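Local atomic coordinates of transcriptional regulator, TetR family (PDB entry 3NNR), a protein that probably binds DNA as a TetR-family transcriptional regulator, through a helix-turn-helix close to its N-terminus. Residues Leu35-Ser38 / Pro39-Tyr43. Residues are numbered along the deposited sequence; the frame is centred on the assembly and turned at random.
Sequences LAIS and PGNLY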
loop_
_atom_site.group_PDB
_atom_site.type_symbol
_atom_site.label_atom_id
_atom_site.label_comp_id
_atom_site.label_asym_id
_atom_site.label_seq_id
_atom_site.Cartn_x
_atom_site.Cartn_y
_atom_site.Cartn_z
ATOM N N LEU A 35 -19.039 13.555 -22.388
ATOM C CA LEU A 35 -19.848 12.771 -23.334
ATOM C C LEU A 35 -20.853 13.539 -24.193
ATOM O O LEU A 35 -21.455 12.927 -25.069
ATOM C CB LEU A 35 -20.571 11.640 -22.599
ATOM C CG LEU A 35 -19.729 10.477 -22.120
ATOM C CD1 LEU A 35 -20.669 9.539 -21.385
ATOM C CD2 LEU A 35 -19.062 9.785 -23.311
ATOM N N ALA A 36 -21.008 14.850 -23.988
ATOM C CA ALA A 36 -21.976 15.677 -24.757
ATOM C C ALA A 36 -23.446 15.160 -24.654
ATOM O O ALA A 36 -24.165 15.130 -25.647
ATOM C CB ALA A 36 -21.520 15.841 -26.240
ATOM N N ILE A 37 -23.820 14.686 -23.453
ATOM C CA ILE A 37 -25.160 14.234 -23.107
ATOM C C ILE A 37 -25.619 15.136 -21.974
ATOM O O ILE A 37 -24.805 15.587 -21.197
ATOM C CB ILE A 37 -25.245 12.720 -22.694
ATOM C CG1 ILE A 37 -24.454 12.381 -21.420
ATOM C CG2 ILE A 37 -24.779 11.846 -23.844
ATOM C CD1 ILE A 37 -24.825 11.004 -20.825
ATOM N N SER A 38 -26.913 15.411 -21.883
ATOM C CA SER A 38 -27.407 16.283 -20.821
ATOM C C SER A 38 -27.223 15.632 -19.437
ATOM O O SER A 38 -27.034 14.415 -19.355
ATOM C CB SER A 38 -28.889 16.570 -21.017
ATOM O OG SER A 38 -29.628 15.384 -20.815
ATOM N N PRO A 39 -27.252 16.440 -18.355
ATOM C CA PRO A 39 -27.244 15.864 -16.999
ATOM C C PRO A 39 -28.410 14.861 -16.812
ATOM O O PRO A 39 -28.234 13.761 -16.246
ATOM C CB PRO A 39 -27.416 17.093 -16.098
ATOM C CG PRO A 39 -26.874 18.238 -16.902
ATOM C CD PRO A 39 -27.063 17.912 -18.341
ATOM N N GLY A 40 -29.584 15.244 -17.301
ATOM C CA GLY A 40 -30.741 14.358 -17.277
ATOM C C GLY A 40 -30.545 13.018 -17.974
ATOM O O GLY A 40 -31.056 12.019 -17.510
ATOM N N ASN A 41 -29.808 13.017 -19.088
ATOM C CA ASN A 41 -29.515 11.790 -19.845
ATOM C C ASN A 41 -28.664 10.871 -18.989
ATOM O O ASN A 41 -28.945 9.694 -18.933
ATOM C CB ASN A 41 -28.849 12.128 -21.179
ATOM C CG ASN A 41 -28.797 10.952 -22.175
ATOM O OD1 ASN A 41 -28.902 9.777 -21.813
ATOM N ND2 ASN A 41 -28.622 11.295 -23.468
ATOM N N LEU A 42 -27.655 11.426 -18.318
ATOM C CA LEU A 42 -26.784 10.667 -17.417
ATOM C C LEU A 42 -27.588 10.151 -16.218
ATOM O O LEU A 42 -27.415 9.001 -15.812
ATOM C CB LEU A 42 -25.623 11.539 -16.888
ATOM C CG LEU A 42 -24.351 10.836 -16.403
ATOM C CD1 LEU A 42 -23.420 11.868 -15.807
ATOM C CD2 LEU A 42 -24.548 9.775 -15.385
ATOM N N TYR A 43 -28.459 10.994 -15.660
ATOM C CA TYR A 43 -29.287 10.593 -14.531
ATOM C C TYR A 43 -30.180 9.368 -14.835
ATOM O O TYR A 43 -30.381 8.539 -13.945
ATOM C CB TYR A 43 -30.090 11.791 -14.007
ATOM C CG TYR A 43 -30.872 11.522 -12.721
ATOM C CD1 TYR A 43 -30.267 11.611 -11.466
ATOM C CD2 TYR A 43 -32.221 11.206 -12.765
ATOM C CE1 TYR A 43 -31.004 11.359 -10.288
ATOM C CE2 TYR A 43 -32.955 10.956 -11.608
ATOM C CZ TYR A 43 -32.346 11.036 -10.377
ATOM O OH TYR A 43 -33.092 10.778 -9.261
#
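Ser-38 meets Asn-41 and Leu-42 where the chain turns from the loop into helix 39-45, the turn of the predicted helix-turn-helix motif. Helix 28-35 ends just before it in a Schellman motif, with Ala-36 at positive phi; Ile-37 and Ser-38 then run extended, and Pro-39 takes helical angles as the first residue of the next helix. The carbonyl of Ser-38 starts the helical bonding: its O accepts from Leu-42 N at 3.2 Å, nearly straight at 162°, with only a weak second bond from Asn-41 N. Tyr-43 N continues the pattern onto Pro-39 O.

Ser-38 is the N-cap. Its OG is tucked between its own backbone N and carbonyl carbon (chi1 68°), which swings it over the first turn to accept from Asn-41 N at 2.9 Å. That amide would otherwise have only the weak bond to Ser-38 O among these residues. Pro-39, with no N-H to offer, suits the first turn of the helix, and its ring also touches Asn-29 of helix 28-35.

Next to the cap, the side chains of Ile-37 and Asn-41 cross at about a right angle. CG of Asn-41 lies anti to its backbone N (chi1 -167°), bringing ND2 against the branch point of Ile-37, 3.7 Å from Ile-37 CB and also near its CG2 methyl. A glycine in place of Asn-41 would probably leave Ile-37 CB and CG2 without the amide that covers them. Ile-37 also touches Ile-10 of helix 6-21, while Leu-42 is buried against Thr-28 and Ala-32, so the turn joins three helices of the domain. The apolar contact of Ile-37 with Leu-42 is made by Ile-37 CD1, 4.1 Å from Leu-42 CB.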